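Local coordinates for enolase from the environmental genome shotgun sequencing of the Sargasso Sea (PDB 2QGY), which is of unknown function but, as a magnesium-binding member of the enolase superfamily, probably catalyses a reaction that begins by abstracting a proton alpha to a carboxylate, at residues I10-N23 with T33-D45. Residues are numbered along the deposited sequence; the frame is centred on the assembly and turned at random.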
ATOM      1  N   ILE A  10      11.760  -8.179 -25.169  1.00 30.16           N
ATOM      2  CA  ILE A  10      11.451  -6.782 -25.431  1.00 30.51           C
ATOM      3  C   ILE A  10      12.742  -5.995 -25.665  1.00 31.32           C
ATOM      4  O   ILE A  10      12.767  -5.077 -26.485  1.00 31.86           O
ATOM      5  CB  ILE A  10      10.616  -6.165 -24.244  1.00 30.16           C
ATOM      6  CG1 ILE A  10       9.187  -6.727 -24.250  1.00 30.91           C
ATOM      7  CG2 ILE A  10      10.615  -4.634 -24.266  1.00 28.22           C
ATOM      8  CD1 ILE A  10       8.391  -6.429 -22.976  1.00 29.95           C
ATOM      9  N   GLY A  11      13.802  -6.343 -24.929  1.00 31.97           N
ATOM     10  CA  GLY A  11      15.083  -5.650 -25.045  1.00 32.36           C
ATOM     11  C   GLY A  11      15.206  -4.481 -24.093  1.00 32.79           C
ATOM     12  O   GLY A  11      14.450  -4.398 -23.124  1.00 33.83           O
ATOM     13  N   LYS A  12      16.163  -3.585 -24.351  1.00 32.31           N
ATOM     14  CA  LYS A  12      16.367  -2.399 -23.524  1.00 31.64           C
ATOM     15  C   LYS A  12      15.280  -1.350 -23.801  1.00 30.60           C
ATOM     16  O   LYS A  12      14.748  -1.280 -24.896  1.00 29.23           O
ATOM     17  CB  LYS A  12      17.747  -1.783 -23.770  1.00 32.17           C
ATOM     18  CG  LYS A  12      18.934  -2.586 -23.234  1.00 35.16           C
ATOM     19  CD  LYS A  12      20.138  -1.670 -22.978  1.00 40.23           C
ATOM     20  CE  LYS A  12      21.456  -2.282 -23.462  1.00 42.80           C
ATOM     21  NZ  LYS A  12      22.274  -2.905 -22.387  1.00 45.87           N
ATOM     22  N   LEU A  13      14.952  -0.548 -22.790  1.00 29.83           N
ATOM     23  CA  LEU A  13      13.982   0.525 -22.956  1.00 28.71           C
ATOM     24  C   LEU A  13      14.725   1.800 -23.184  1.00 29.08           C
ATOM     25  O   LEU A  13      15.780   2.014 -22.588  1.00 30.48           O
ATOM     26  CB  LEU A  13      13.085   0.663 -21.713  1.00 28.61           C
ATOM     27  CG  LEU A  13      12.357  -0.587 -21.224  1.00 26.33           C
ATOM     28  CD1 LEU A  13      11.486  -0.253 -20.024  1.00 27.43           C
ATOM     29  CD2 LEU A  13      11.479  -1.216 -22.346  1.00 27.04           C
ATOM     30  N   SER A  14      14.199   2.662 -24.043  1.00 28.10           N
ATOM     31  CA  SER A  14      14.900   3.912 -24.318  1.00 27.54           C
ATOM     32  C   SER A  14      14.222   5.166 -23.779  1.00 26.48           C
ATOM     33  O   SER A  14      14.910   6.122 -23.390  1.00 26.26           O
ATOM     34  CB  SER A  14      15.277   4.065 -25.800  1.00 27.41           C
ATOM     35  OG  SER A  14      14.137   4.080 -26.634  1.00 31.70           O
ATOM     36  N   ARG A  15      12.887   5.161 -23.722  1.00 24.81           N
ATOM     37  CA  ARG A  15      12.189   6.388 -23.402  1.00 23.95           C
ATOM     38  C   ARG A  15      10.950   6.151 -22.553  1.00 22.30           C
ATOM     39  O   ARG A  15      10.293   5.136 -22.706  1.00 21.41           O
ATOM     40  CB  ARG A  15      11.813   7.115 -24.690  1.00 24.62           C
ATOM     41  CG  ARG A  15      11.617   8.602 -24.530  1.00 31.15           C
ATOM     42  CD  ARG A  15      11.550   9.290 -25.916  1.00 37.84           C
ATOM     43  NE  ARG A  15      12.839   9.251 -26.613  1.00 45.03           N
ATOM     44  CZ  ARG A  15      13.630  10.306 -26.813  1.00 47.62           C
ATOM     45  NH1 ARG A  15      13.265  11.509 -26.379  1.00 48.80           N
ATOM     46  NH2 ARG A  15      14.790  10.158 -27.455  1.00 47.51           N
ATOM     47  N   LEU A  16      10.692   7.098 -21.647  1.00 20.26           N
ATOM     48  CA  LEU A  16       9.450   7.128 -20.868  1.00 19.53           C
ATOM     49  C   LEU A  16       8.803   8.486 -21.014  1.00 19.46           C
ATOM     50  O   LEU A  16       9.463   9.510 -20.867  1.00 19.14           O
ATOM     51  CB  LEU A  16       9.718   6.822 -19.385  1.00 19.27           C
ATOM     52  CG  LEU A  16       8.545   6.938 -18.368  1.00 18.92           C
ATOM     53  CD1 LEU A  16       7.487   5.881 -18.591  1.00 19.06           C
ATOM     54  CD2 LEU A  16       9.088   6.852 -16.931  1.00 20.61           C
ATOM     55  N   LYS A  17       7.494   8.475 -21.256  1.00 19.74           N
ATOM     56  CA  LYS A  17       6.670   9.660 -21.097  1.00 19.45           C
ATOM     57  C   LYS A  17       5.508   9.347 -20.148  1.00 18.23           C
ATOM     58  O   LYS A  17       4.898   8.271 -20.224  1.00 17.37           O
ATOM     59  CB  LYS A  17       6.096  10.055 -22.450  1.00 20.79           C
ATOM     60  CG  LYS A  17       5.309  11.388 -22.462  1.00 26.56           C
ATOM     61  CD  LYS A  17       6.110  12.588 -21.959  1.00 33.04           C
ATOM     62  CE  LYS A  17       5.291  13.893 -21.995  1.00 31.57           C
ATOM     63  NZ  LYS A  17       5.325  14.522 -23.365  1.00 34.88           N
ATOM     64  N   ILE A  18       5.212  10.310 -19.294  1.00 16.58           N
ATOM     65  CA  ILE A  18       4.075  10.209 -18.366  1.00 16.38           C
ATOM     66  C   ILE A  18       3.269  11.494 -18.490  1.00 16.74           C
ATOM     67  O   ILE A  18       3.854  12.592 -18.507  1.00 16.64           O
ATOM     68  CB  ILE A  18       4.544  10.041 -16.893  1.00 16.49           C
ATOM     69  CG1 ILE A  18       5.425   8.820 -16.726  1.00 15.04           C
ATOM     70  CG2 ILE A  18       3.290   9.970 -15.904  1.00 15.27           C
ATOM     71  CD1 ILE A  18       6.038   8.663 -15.307  1.00 17.23           C
ATOM     72  N   TRP A  19       1.941  11.363 -18.566  1.00 16.30           N
ATOM     73  CA  TRP A  19       1.046  12.513 -18.447  1.00 16.63           C
ATOM     74  C   TRP A  19       0.181  12.279 -17.238  1.00 16.98           C
ATOM     75  O   TRP A  19      -0.277  11.153 -17.026  1.00 16.05           O
ATOM     76  CB  TRP A  19       0.094  12.589 -19.638  1.00 18.41           C
ATOM     77  CG  TRP A  19       0.713  12.838 -20.969  1.00 19.87           C
ATOM     78  CD1 TRP A  19       0.778  14.036 -21.614  1.00 22.30           C
ATOM     79  CD2 TRP A  19       1.284  11.865 -21.859  1.00 20.94           C
ATOM     80  NE1 TRP A  19       1.384  13.885 -22.844  1.00 22.09           N
ATOM     81  CE2 TRP A  19       1.707  12.564 -23.020  1.00 22.00           C
ATOM     82  CE3 TRP A  19       1.483  10.473 -21.794  1.00 19.92           C
ATOM     83  CZ2 TRP A  19       2.317  11.921 -24.101  1.00 20.76           C
ATOM     84  CZ3 TRP A  19       2.115   9.831 -22.872  1.00 21.66           C
ATOM     85  CH2 TRP A  19       2.494  10.557 -24.016  1.00 21.95           C
ATOM     86  N   ILE A  20      -0.039  13.335 -16.448  1.00 15.90           N
ATOM     87  CA  ILE A  20      -1.118  13.314 -15.460  1.00 16.78           C
ATOM     88  C   ILE A  20      -2.160  14.333 -15.895  1.00 16.68           C
ATOM     89  O   ILE A  20      -1.871  15.541 -15.966  1.00 15.30           O
ATOM     90  CB  ILE A  20      -0.584  13.695 -14.065  1.00 16.73           C
ATOM     91  CG1 ILE A  20       0.542  12.733 -13.654  1.00 18.02           C
ATOM     92  CG2 ILE A  20      -1.759  13.805 -13.048  1.00 16.44           C
ATOM     93  CD1 ILE A  20       1.142  13.053 -12.266  1.00 17.76           C
ATOM     94  N   THR A  21      -3.358  13.863 -16.233  1.00 17.59           N
ATOM     95  CA  THR A  21      -4.371  14.778 -16.737  1.00 18.40           C
ATOM     96  C   THR A  21      -4.909  15.679 -15.605  1.00 19.21           C
ATOM     97  O   THR A  21      -4.952  15.280 -14.442  1.00 19.34           O
ATOM     98  CB  THR A  21      -5.512  14.062 -17.509  1.00 18.75           C
ATOM     99  OG1 THR A  21      -6.207  13.136 -16.644  1.00 20.35           O
ATOM    100  CG2 THR A  21      -4.926  13.283 -18.704  1.00 18.66           C
ATOM    101  N   ASP A  22      -5.306  16.902 -15.948  1.00 19.44           N
ATOM    102  CA  ASP A  22      -5.985  17.749 -14.973  1.00 20.52           C
ATOM    103  C   ASP A  22      -7.395  17.216 -14.799  1.00 19.87           C
ATOM    104  O   ASP A  22      -7.872  16.430 -15.609  1.00 19.99           O
ATOM    105  CB  ASP A  22      -6.065  19.196 -15.474  1.00 20.36           C
ATOM    106  CG  ASP A  22      -6.120  20.212 -14.329  1.00 22.43           C
ATOM    107  OD1 ASP A  22      -6.286  19.823 -13.143  1.00 23.19           O
ATOM    108  OD2 ASP A  22      -5.978  21.407 -14.639  1.00 26.87           O
ATOM    109  N   ASN A  23      -8.082  17.648 -13.745  1.00 19.84           N
ATOM    110  CA  ASN A  23      -9.497  17.400 -13.665  1.00 20.19           C
ATOM    111  C   ASN A  23     -10.179  18.218 -14.749  1.00 20.27           C
ATOM    112  O   ASN A  23      -9.800  19.357 -15.005  1.00 21.15           O
ATOM    113  CB  ASN A  23     -10.042  17.814 -12.288  1.00 19.42           C
ATOM    114  CG  ASN A  23      -9.307  17.133 -11.149  1.00 21.53           C
ATOM    115  OD1 ASN A  23      -8.461  17.741 -10.484  1.00 22.38           O
ATOM    116  ND2 ASN A  23      -9.632  15.864 -10.912  1.00 22.05           N
ATOM    117  N   THR A  33     -13.837  14.690 -14.009  1.00 19.42           N
ATOM    118  CA  THR A  33     -12.993  13.521 -14.218  1.00 19.32           C
ATOM    119  C   THR A  33     -11.888  13.543 -13.176  1.00 19.20           C
ATOM    120  O   THR A  33     -11.442  14.607 -12.757  1.00 18.72           O
ATOM    121  CB  THR A  33     -12.376  13.530 -15.613  1.00 19.84           C
ATOM    122  OG1 THR A  33     -11.540  14.690 -15.728  1.00 20.97           O
ATOM    123  CG2 THR A  33     -13.503  13.565 -16.652  1.00 20.00           C
ATOM    124  N   LYS A  34     -11.461  12.363 -12.721  1.00 18.76           N
ATOM    125  CA  LYS A  34     -10.307  12.315 -11.821  1.00 18.56           C
ATOM    126  C   LYS A  34      -9.076  12.594 -12.679  1.00 18.06           C
ATOM    127  O   LYS A  34      -9.157  12.529 -13.910  1.00 18.68           O
ATOM    128  CB  LYS A  34     -10.201  10.929 -11.146  1.00 18.16           C
ATOM    129  CG  LYS A  34     -10.185   9.788 -12.121  1.00 18.34           C
ATOM    130  CD  LYS A  34     -10.109   8.355 -11.503  1.00 19.47           C
ATOM    131  CE  LYS A  34      -8.979   8.243 -10.503  1.00 19.28           C
ATOM    132  NZ  LYS A  34      -8.543   6.836 -10.244  1.00 16.11           N
ATOM    133  N   LYS A  35      -7.946  12.894 -12.047  1.00 17.54           N
ATOM    134  CA  LYS A  35      -6.673  12.981 -12.767  1.00 16.82           C
ATOM    135  C   LYS A  35      -6.263  11.552 -13.189  1.00 18.02           C
ATOM    136  O   LYS A  35      -6.325  10.606 -12.372  1.00 18.20           O
ATOM    137  CB  LYS A  35      -5.588  13.611 -11.894  1.00 16.80           C
ATOM    138  CG  LYS A  35      -5.954  14.982 -11.347  1.00 18.57           C
ATOM    139  CD  LYS A  35      -4.737  15.680 -10.739  1.00 19.46           C
ATOM    140  CE  LYS A  35      -5.061  17.099 -10.232  1.00 20.99           C
ATOM    141  NZ  LYS A  35      -6.104  17.112  -9.174  1.00 23.90           N
ATOM    142  N   PHE A  36      -5.899  11.366 -14.461  1.00 16.44           N
ATOM    143  CA  PHE A  36      -5.426  10.056 -14.932  1.00 16.45           C
ATOM    144  C   PHE A  36      -3.898  10.104 -15.078  1.00 16.84           C
ATOM    145  O   PHE A  36      -3.341  11.172 -15.283  1.00 16.86           O
ATOM    146  CB  PHE A  36      -6.081   9.718 -16.281  1.00 15.69           C
ATOM    147  CG  PHE A  36      -7.591   9.812 -16.267  1.00 18.87           C
ATOM    148  CD1 PHE A  36      -8.338   9.062 -15.370  1.00 16.79           C
ATOM    149  CD2 PHE A  36      -8.264  10.628 -17.174  1.00 20.06           C
ATOM    150  CE1 PHE A  36      -9.753   9.110 -15.391  1.00 20.15           C
ATOM    151  CE2 PHE A  36      -9.648  10.687 -17.198  1.00 21.33           C
ATOM    152  CZ  PHE A  36     -10.397   9.937 -16.302  1.00 19.23           C
ATOM    153  N   ILE A  37      -3.259   8.941 -14.983  1.00 15.94           N
ATOM    154  CA  ILE A  37      -1.822   8.796 -15.135  1.00 15.63           C
ATOM    155  C   ILE A  37      -1.640   7.811 -16.273  1.00 15.21           C
ATOM    156  O   ILE A  37      -1.876   6.627 -16.115  1.00 14.02           O
ATOM    157  CB  ILE A  37      -1.174   8.231 -13.851  1.00 15.18           C
ATOM    158  CG1 ILE A  37      -1.521   9.130 -12.649  1.00 14.92           C
ATOM    159  CG2 ILE A  37       0.349   8.001 -14.071  1.00 14.08           C
ATOM    160  CD1 ILE A  37      -1.131   8.520 -11.255  1.00 15.51           C
ATOM    161  N   ILE A  38      -1.209   8.323 -17.412  1.00 15.07           N
ATOM    162  CA  ILE A  38      -1.050   7.510 -18.613  1.00 15.63           C
ATOM    163  C   ILE A  38       0.422   7.566 -19.007  1.00 15.51           C
ATOM    164  O   ILE A  38       1.012   8.629 -18.952  1.00 17.01           O
ATOM    165  CB  ILE A  38      -1.935   8.053 -19.717  1.00 16.26           C
ATOM    166  CG1 ILE A  38      -3.410   7.876 -19.284  1.00 17.84           C
ATOM    167  CG2 ILE A  38      -1.661   7.303 -21.013  1.00 15.91           C
ATOM    168  CD1 ILE A  38      -4.419   8.423 -20.235  1.00 19.26           C
ATOM    169  N   ILE A  39       1.012   6.424 -19.349  1.00 15.93           N
ATOM    170  CA  ILE A  39       2.434   6.390 -19.717  1.00 15.81           C
ATOM    171  C   ILE A  39       2.649   5.812 -21.109  1.00 16.33           C
ATOM    172  O   ILE A  39       1.843   5.034 -21.610  1.00 16.24           O
ATOM    173  CB  ILE A  39       3.289   5.608 -18.666  1.00 15.14           C
ATOM    174  CG1 ILE A  39       3.204   4.085 -18.873  1.00 13.66           C
ATOM    175  CG2 ILE A  39       2.859   5.979 -17.236  1.00 18.39           C
ATOM    176  CD1 ILE A  39       4.179   3.312 -17.965  1.00 14.87           C
ATOM    177  N   LYS A  40       3.766   6.198 -21.730  1.00 17.68           N
ATOM    178  CA  LYS A  40       4.184   5.566 -22.964  1.00 18.39           C
ATOM    179  C   LYS A  40       5.666   5.247 -22.808  1.00 18.00           C
ATOM    180  O   LYS A  40       6.454   6.118 -22.465  1.00 17.88           O
ATOM    181  CB  LYS A  40       3.977   6.505 -24.161  1.00 18.30           C
ATOM    182  CG  LYS A  40       4.199   5.763 -25.458  1.00 20.23           C
ATOM    183  CD  LYS A  40       4.082   6.673 -26.705  1.00 21.86           C
ATOM    184  CE  LYS A  40       5.380   7.352 -27.043  1.00 23.70           C
ATOM    185  NZ  LYS A  40       5.156   8.185 -28.291  1.00 27.98           N
ATOM    186  N   ILE A  41       6.013   3.993 -23.054  1.00 18.18           N
ATOM    187  CA  ILE A  41       7.390   3.494 -22.989  1.00 18.94           C
ATOM    188  C   ILE A  41       7.771   3.176 -24.430  1.00 20.04           C
ATOM    189  O   ILE A  41       6.970   2.596 -25.160  1.00 19.19           O
ATOM    190  CB  ILE A  41       7.462   2.216 -22.121  1.00 19.73           C
ATOM    191  CG1 ILE A  41       7.312   2.579 -20.622  1.00 19.67           C
ATOM    192  CG2 ILE A  41       8.762   1.444 -22.382  1.00 20.95           C
ATOM    193  CD1 ILE A  41       7.411   1.403 -19.661  1.00 19.49           C
ATOM    194  N   THR A  42       8.978   3.583 -24.836  1.00 21.15           N
ATOM    195  CA  THR A  42       9.532   3.233 -26.155  1.00 22.18           C
ATOM    196  C   THR A  42      10.758   2.342 -25.943  1.00 21.77           C
ATOM    197  O   THR A  42      11.637   2.664 -25.130  1.00 21.29           O
ATOM    198  CB  THR A  42       9.973   4.498 -26.948  1.00 22.70           C
ATOM    199  OG1 THR A  42       8.913   5.462 -26.930  1.00 23.24           O
ATOM    200  CG2 THR A  42      10.296   4.128 -28.439  1.00 22.29           C
ATOM    201  N   THR A  43      10.794   1.207 -26.628  1.00 22.58           N
ATOM    202  CA  THR A  43      11.958   0.346 -26.505  1.00 23.79           C
ATOM    203  C   THR A  43      13.075   0.859 -27.411  1.00 25.70           C
ATOM    204  O   THR A  43      12.853   1.714 -28.270  1.00 25.01           O
ATOM    205  CB  THR A  43      11.661  -1.106 -26.916  1.00 24.07           C
ATOM    206  OG1 THR A  43      11.473  -1.175 -28.337  1.00 23.80           O
ATOM    207  CG2 THR A  43      10.416  -1.650 -26.186  1.00 23.88           C
ATOM    208  N   GLU A  44      14.255   0.272 -27.246  1.00 27.09           N
ATOM    209  CA  GLU A  44      15.423   0.575 -28.077  1.00 28.66           C
ATOM    210  C   GLU A  44      15.158   0.279 -29.566  1.00 28.91           C
ATOM    211  O   GLU A  44      15.701   0.951 -30.456  1.00 29.59           O
ATOM    212  CB  GLU A  44      16.605  -0.242 -27.573  1.00 29.29           C
ATOM    213  CG  GLU A  44      17.942   0.302 -27.960  1.00 34.41           C
ATOM    214  CD  GLU A  44      19.056  -0.304 -27.138  1.00 40.14           C
ATOM    215  OE1 GLU A  44      19.279  -1.542 -27.241  1.00 42.27           O
ATOM    216  OE2 GLU A  44      19.700   0.468 -26.392  1.00 41.49           O
ATOM    217  N   ASP A  45      14.322  -0.712 -29.837  1.00 28.78           N
ATOM    218  CA  ASP A  45      13.947  -1.049 -31.212  1.00 29.27           C
ATOM    219  C   ASP A  45      12.789  -0.216 -31.773  1.00 28.30           C
ATOM    220  O   ASP A  45      12.361  -0.409 -32.911  1.00 27.95           O
ATOM    221  CB  ASP A  45      13.670  -2.549 -31.328  1.00 30.62           C
ATOM    222  CG  ASP A  45      14.907  -3.395 -31.024  1.00 33.32           C
ATOM    223  OD1 ASP A  45      16.039  -2.920 -31.251  1.00 36.76           O
ATOM    224  OD2 ASP A  45      14.746  -4.544 -30.552  1.00 39.26           O
TER
HETATM  225  O   HOH W   1      11.270  -3.979 -28.577  1.00 22.41           O
HETATM  226  O   HOH W   2      14.428  -2.996 -27.668  1.00 38.10           O
HETATM  227  O   HOH W   3      -8.795  14.034 -16.089  1.00 21.54           O
HETATM  228  O   HOH W   4      -8.605  13.743  -9.090  1.00 25.37           O
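W19 and I38 form a hydrogen-bonded pair in the antiparallel sheet of the enolase-type N-terminal domain, where strands 13-21 and 37-43 are the two inner strands (closest approach of the axes 4.5 Å, N-to-C directions 158° apart). Both side chains lie on the K17-K40 face. The indole turns its edge to strand 37-43: CE3 lies 3.4 Å from I38 O, in the ring plane, and the K40 side chain lies alongside, its CB against CZ3 at the ring edge. K17 CG sits over one indole face, offset toward the rim, while NE1 hydrogen-bonds to S370 OG. On the opposite face of the sheet, I18 lies side by side with I39 and I37, its CG1 3.9 Å from I39 CG2; L16 CD1 meets I41 CG1, and helix 60-74 packs against L16 and I18.

A classic beta bulge interrupts the register: S14 N (2.8 Å) and R15 N (3.1 Å) both donate to T42 O.

Where strand 13-21 ends and before strand 37-43 begins, side chains take over part of the pairing: T21 N still donates to F36 O, but T21 OG1, placed between backbone N and carbonyl carbon (chi1 61°), accepts a hydrogen bond from F36 N at 2.8 Å. The N23 amide spans two residues: OD1 accepts a hydrogen bond from K35 NZ, and ND2 donates to T33 O at 2.9 Å, nearly straight (171°), with that oxygen almost in the amide plane.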